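Long-range contact in imelysin (Bacteroides ovatus ATCC 8483, PDB 3OYV), which probably acts at the outer membrane in bacterial iron uptake as an imelysin-like protein: residues A[9-21]-A[349-361]. Sequence-based numbering, arbitrary orientation.
With GOL (glycerol), chain E.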
loop_
_atom_site.group_PDB
_atom_site.type_symbol
_atom_site.label_atom_id
_atom_site.label_comp_id
_atom_site.label_asym_id
_atom_site.label_seq_id
_atom_site.Cartn_x
_atom_site.Cartn_y
_atom_site.Cartn_z
ATOM N N VAL A 9 16.068 5.468 -20.759
ATOM C CA VAL A 9 15.634 5.477 -19.346
ATOM C C VAL A 9 16.258 6.678 -18.624
ATOM O O VAL A 9 17.444 6.901 -18.752
ATOM C CB VAL A 9 16.069 4.167 -18.637
ATOM C CG1 VAL A 9 15.880 4.243 -17.126
ATOM C CG2 VAL A 9 15.295 2.983 -19.240
ATOM N N ASP A 10 15.448 7.444 -17.892
ATOM C CA ASP A 10 15.945 8.611 -17.163
ATOM C C ASP A 10 15.844 8.330 -15.664
ATOM O O ASP A 10 14.762 8.488 -15.067
ATOM C CB ASP A 10 15.199 9.885 -17.568
ATOM C CG ASP A 10 15.826 11.156 -16.985
ATOM O OD1 ASP A 10 16.828 11.063 -16.219
ATOM O OD2 ASP A 10 15.289 12.253 -17.307
ATOM N N PRO A 11 16.971 7.906 -15.032
ATOM C CA PRO A 11 17.001 7.671 -13.576
ATOM C C PRO A 11 16.847 8.891 -12.689
ATOM O O PRO A 11 16.601 8.743 -11.467
ATOM C CB PRO A 11 18.420 7.129 -13.318
ATOM C CG PRO A 11 18.981 6.784 -14.641
ATOM C CD PRO A 11 18.315 7.707 -15.617
ATOM N N ALA A 12 16.979 10.080 -13.260
ATOM C CA ALA A 12 16.832 11.310 -12.470
ATOM C C ALA A 12 17.698 11.319 -11.206
ATOM O O ALA A 12 17.205 11.489 -10.083
ATOM C CB ALA A 12 15.358 11.492 -12.108
ATOM N N ASN A 13 18.996 11.171 -11.391
ATOM C CA ASN A 13 19.974 11.225 -10.316
ATOM C C ASN A 13 20.079 12.646 -9.747
ATOM O O ASN A 13 20.255 13.599 -10.499
ATOM C CB ASN A 13 21.363 10.836 -10.843
ATOM C CG ASN A 13 22.405 10.801 -9.744
ATOM O OD1 ASN A 13 22.432 9.869 -8.940
ATOM N ND2 ASN A 13 23.289 11.805 -9.718
ATOM N N ILE A 14 20.000 12.776 -8.434
ATOM C CA ILE A 14 20.304 14.038 -7.771
ATOM C C ILE A 14 20.748 13.727 -6.353
ATOM O O ILE A 14 20.267 12.762 -5.761
ATOM C CB ILE A 14 19.093 14.976 -7.837
ATOM C CG1 ILE A 14 19.445 16.340 -7.270
ATOM C CG2 ILE A 14 17.862 14.341 -7.113
ATOM C CD1 ILE A 14 18.372 17.408 -7.575
ATOM N N ASP A 15 21.675 14.506 -5.818
ATOM C CA ASP A 15 22.049 14.412 -4.422
ATOM C C ASP A 15 21.703 15.710 -3.704
ATOM O O ASP A 15 21.641 16.775 -4.324
ATOM C CB ASP A 15 23.541 14.127 -4.279
ATOM C CG ASP A 15 23.954 12.815 -4.921
ATOM O OD1 ASP A 15 23.344 11.784 -4.588
ATOM O OD2 ASP A 15 24.899 12.819 -5.745
ATOM N N TYR A 16 21.495 15.586 -2.404
ATOM C CA TYR A 16 21.251 16.729 -1.543
ATOM C C TYR A 16 22.519 17.560 -1.434
ATOM O O TYR A 16 23.608 17.024 -1.138
ATOM C CB TYR A 16 20.818 16.198 -0.183
ATOM C CG TYR A 16 20.523 17.221 0.882
ATOM C CD1 TYR A 16 19.242 17.766 1.028
ATOM C CD2 TYR A 16 21.503 17.621 1.773
ATOM C CE1 TYR A 16 18.962 18.666 2.036
ATOM C CE2 TYR A 16 21.236 18.541 2.773
ATOM C CZ TYR A 16 19.956 19.074 2.901
ATOM O OH TYR A 16 19.725 19.980 3.913
ATOM N N THR A 17 22.388 18.862 -1.678
ATOM C CA THR A 17 23.530 19.772 -1.602
ATOM C C THR A 17 23.108 21.048 -0.881
ATOM O O THR A 17 21.924 21.334 -0.784
ATOM C CB THR A 17 23.997 20.199 -3.004
ATOM O OG1 THR A 17 22.995 21.057 -3.598
ATOM C CG2 THR A 17 24.307 18.953 -3.930
ATOM N N PRO A 18 24.082 21.883 -0.461
ATOM C CA PRO A 18 23.687 23.180 0.094
ATOM C C PRO A 18 22.834 24.007 -0.875
ATOM O O PRO A 18 21.946 24.742 -0.461
ATOM C CB PRO A 18 25.029 23.881 0.346
ATOM C CG PRO A 18 25.976 22.721 0.590
ATOM C CD PRO A 18 25.540 21.643 -0.360
ATOM N N GLU A 19 23.094 23.874 -2.163
ATOM C CA GLU A 19 22.438 24.710 -3.152
ATOM C C GLU A 19 21.004 24.270 -3.425
ATOM O O GLU A 19 20.181 25.098 -3.790
ATOM C CB GLU A 19 23.254 24.713 -4.440
ATOM C CG GLU A 19 24.506 25.572 -4.358
ATOM C CD GLU A 19 25.628 24.919 -3.549
ATOM O OE1 GLU A 19 25.698 23.650 -3.485
ATOM O OE2 GLU A 19 26.447 25.696 -2.987
ATOM N N ASN A 20 20.677 22.980 -3.262
ATOM C CA ASN A 20 19.286 22.533 -3.455
ATOM C C ASN A 20 18.569 22.249 -2.141
ATOM O O ASN A 20 17.388 21.895 -2.146
ATOM C CB ASN A 20 19.164 21.345 -4.414
ATOM C CG ASN A 20 19.876 20.114 -3.918
ATOM O OD1 ASN A 20 19.949 19.884 -2.712
ATOM N ND2 ASN A 20 20.352 19.272 -4.848
ATOM N N ALA A 21 19.230 22.512 -1.004
ATOM C CA ALA A 21 18.691 22.098 0.287
ATOM C C ALA A 21 17.365 22.782 0.597
ATOM O O ALA A 21 16.453 22.163 1.116
ATOM C CB ALA A 21 19.697 22.408 1.390
ATOM N N PHE A 349 11.848 8.801 -2.757
ATOM C CA PHE A 349 12.913 9.345 -3.636
ATOM C C PHE A 349 13.746 10.408 -2.916
ATOM O O PHE A 349 14.957 10.476 -3.074
ATOM C CB PHE A 349 12.227 9.947 -4.864
ATOM C CG PHE A 349 13.150 10.595 -5.873
ATOM C CD1 PHE A 349 13.607 11.881 -5.705
ATOM C CD2 PHE A 349 13.438 9.964 -7.062
ATOM C CE1 PHE A 349 14.429 12.455 -6.654
ATOM C CE2 PHE A 349 14.238 10.564 -8.021
ATOM C CZ PHE A 349 14.742 11.790 -7.798
ATOM N N LEU A 350 13.058 11.235 -2.147
ATOM C CA LEU A 350 13.654 12.359 -1.417
ATOM C C LEU A 350 14.439 11.947 -0.187
ATOM O O LEU A 350 15.279 12.716 0.289
ATOM C CB LEU A 350 12.556 13.381 -1.072
ATOM C CG LEU A 350 11.879 14.108 -2.257
ATOM C CD1 LEU A 350 10.621 14.877 -1.783
ATOM C CD2 LEU A 350 12.875 15.012 -3.027
ATOM N N LEU A 351 14.192 10.725 0.310
ATOM C CA LEU A 351 14.806 10.231 1.528
ATOM C C LEU A 351 15.908 9.188 1.330
ATOM O O LEU A 351 16.761 9.032 2.198
ATOM C CB LEU A 351 13.743 9.655 2.478
ATOM C CG LEU A 351 12.781 10.657 3.088
ATOM C CD1 LEU A 351 11.716 9.911 3.904
ATOM C CD2 LEU A 351 13.542 11.686 3.956
ATOM N N TYR A 352 15.831 8.435 0.229
ATOM C CA TYR A 352 16.687 7.295 -0.025
ATOM C C TYR A 352 17.434 7.399 -1.344
ATOM O O TYR A 352 16.931 8.013 -2.298
ATOM C CB TYR A 352 15.845 6.039 -0.119
ATOM C CG TYR A 352 15.227 5.527 1.152
ATOM C CD1 TYR A 352 15.891 4.626 1.953
ATOM C CD2 TYR A 352 13.920 5.886 1.500
ATOM C CE1 TYR A 352 15.275 4.094 3.082
ATOM C CE2 TYR A 352 13.319 5.388 2.633
ATOM C CZ TYR A 352 13.989 4.472 3.407
ATOM O OH TYR A 352 13.338 3.964 4.504
ATOM N N LYS A 353 18.589 6.749 -1.387
ATOM C CA LYS A 353 19.244 6.522 -2.649
ATOM C C LYS A 353 19.905 5.152 -2.621
ATOM O O LYS A 353 20.695 4.849 -1.725
ATOM C CB LYS A 353 20.241 7.637 -2.894
ATOM C CG LYS A 353 20.912 7.506 -4.264
ATOM C CD LYS A 353 21.816 8.649 -4.573
ATOM C CE LYS A 353 22.294 8.595 -6.003
ATOM N NZ LYS A 353 23.345 9.626 -6.243
ATOM N N ASN A 354 19.570 4.317 -3.602
ATOM C CA ASN A 354 20.272 3.021 -3.799
ATOM C C ASN A 354 20.245 2.135 -2.545
ATOM O O ASN A 354 21.232 1.492 -2.152
ATOM C CB ASN A 354 21.734 3.227 -4.295
ATOM C CG ASN A 354 21.823 3.974 -5.633
ATOM O OD1 ASN A 354 20.895 3.952 -6.461
ATOM N ND2 ASN A 354 22.950 4.668 -5.838
ATOM N N GLY A 355 19.084 2.120 -1.904
ATOM C CA GLY A 355 18.799 1.254 -0.778
ATOM C C GLY A 355 19.185 1.768 0.596
ATOM O O GLY A 355 18.991 1.070 1.587
ATOM N N GLU A 356 19.733 2.981 0.685
ATOM C CA GLU A 356 20.199 3.530 1.969
ATOM C C GLU A 356 19.647 4.939 2.150
ATOM O O GLU A 356 19.337 5.607 1.165
ATOM C CB GLU A 356 21.737 3.574 2.034
ATOM C CG GLU A 356 22.436 2.201 1.980
ATOM C CD GLU A 356 22.207 1.320 3.233
ATOM O OE1 GLU A 356 21.528 1.740 4.210
ATOM O OE2 GLU A 356 22.719 0.170 3.237
ATOM N N PRO A 357 19.536 5.396 3.408
ATOM C CA PRO A 357 19.171 6.786 3.621
ATOM C C PRO A 357 20.146 7.709 2.915
ATOM O O PRO A 357 21.364 7.433 2.882
ATOM C CB PRO A 357 19.285 6.954 5.146
ATOM C CG PRO A 357 18.950 5.604 5.681
ATOM C CD PRO A 357 19.594 4.653 4.677
ATOM N N ARG A 358 19.632 8.816 2.381
ATOM C CA ARG A 358 20.513 9.831 1.829
ATOM C C ARG A 358 21.376 10.460 2.914
ATOM O O ARG A 358 21.020 10.472 4.099
ATOM C CB ARG A 358 19.720 10.898 1.127
ATOM C CG ARG A 358 19.121 10.394 -0.148
ATOM C CD ARG A 358 18.283 11.470 -0.777
ATOM N NE ARG A 358 17.639 11.145 -2.058
ATOM C CZ ARG A 358 18.193 11.301 -3.262
ATOM N NH1 ARG A 358 19.493 11.585 -3.409
ATOM N NH2 ARG A 358 17.450 11.121 -4.339
ATOM N N LYS A 359 22.492 11.019 2.465
ATOM C CA LYS A 359 23.430 11.717 3.333
ATOM C C LYS A 359 23.576 13.155 2.871
ATOM O O LYS A 359 23.367 13.491 1.696
ATOM C CB LYS A 359 24.809 11.033 3.319
ATOM C CG LYS A 359 24.784 9.610 3.812
ATOM C CD LYS A 359 26.157 9.025 3.756
ATOM C CE LYS A 359 26.172 7.602 4.280
ATOM N NZ LYS A 359 27.557 7.036 4.292
ATOM N N VAL A 360 23.937 14.001 3.823
ATOM C CA VAL A 360 24.289 15.371 3.520
ATOM C C VAL A 360 25.755 15.388 3.014
ATOM O O VAL A 360 26.531 14.439 3.202
ATOM C CB VAL A 360 24.050 16.297 4.742
ATOM C CG1 VAL A 360 22.584 16.147 5.281
ATOM C CG2 VAL A 360 25.070 16.031 5.829
ATOM N N GLN A 361 26.111 16.471 2.357
ATOM C CA GLN A 361 27.420 16.586 1.707
ATOM C C GLN A 361 28.534 16.684 2.749
ATOM O O GLN A 361 28.338 17.106 3.893
ATOM C CB GLN A 361 27.447 17.853 0.836
ATOM C CG GLN A 361 27.826 17.657 -0.613
ATOM C CD GLN A 361 27.958 19.000 -1.319
ATOM O OE1 GLN A 361 28.316 20.008 -0.695
ATOM N NE2 GLN A 361 27.658 19.024 -2.615
ATOM O OXT GLN A 361 29.694 16.362 2.461
HETATM C C1 GOL E . 16.131 8.398 -6.080
HETATM O O1 GOL E . 16.925 7.851 -5.040
HETATM C C2 GOL E . 16.851 8.360 -7.450
HETATM O O2 GOL E . 17.134 6.987 -7.801
HETATM C C3 GOL E . 18.228 9.074 -7.462
HETATM O O3 GOL E . 18.215 10.507 -7.318
HETATM O O HOH W 1 25.361 11.264 -8.180
HETATM O O HOH W 2 22.007 11.172 -2.199
HETATM O O HOH W 3 21.647 13.118 -0.793
HETATM O O HOH W 4 24.646 14.693 -0.534
#
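Arg358 NH1 donates to Ile14 O at 2.7 Å, and one residue further along the N-terminal loop Lys353 NZ forms a salt bridge with Asp15 OD1, also 2.7 Å. The same ammonium donates to Asn13 OD1 (2.9 Å), so the lysine bridges two side chains that flank Ile14. It gets there because its chain is extended throughout, with CG anti to the backbone N (chi1 -176°); it meets OD1 on the syn side, 20° out of the carboxylate plane, crossing Asp15 at about a right angle. A water joins Asp15 OD1 to Arg358 NH1, which stand 4.0 Å apart. Beneath this polar layer, Ile14 CG2 packs on Phe349 CE1 (3.9 Å), and Ala12 O lies at the edge of that ring. Toward the C-terminus, Val360 CG1 touches Tyr16 CE2 at 3.7 Å, while two waters connect Lys359 O with Tyr16 N and Tyr16 O.

In the second shell, Arg358 NE and NH2 grip Phe349 O side-on within the guanidinium plane. A glycerol, probably from crystallisation, takes NH2 and Ile14 N on its O3 and donates from the same oxygen to Ala12 O. Tyr16 OH bonds to His25, and its ring meets Trp24 and Phe268 edge-to-face; Asn20 ND2 holds Asp15 O (2.9 Å).

The contact thus ties the loop leading into helix 21-47 to the hairpin and C-terminal tail that follow helix 343-351. The bonds of all three guanidinium nitrogens to backbone oxygens fix how the group is turned, and the charge of Arg358 together with that of Lys353 would favour an ionised Asp15.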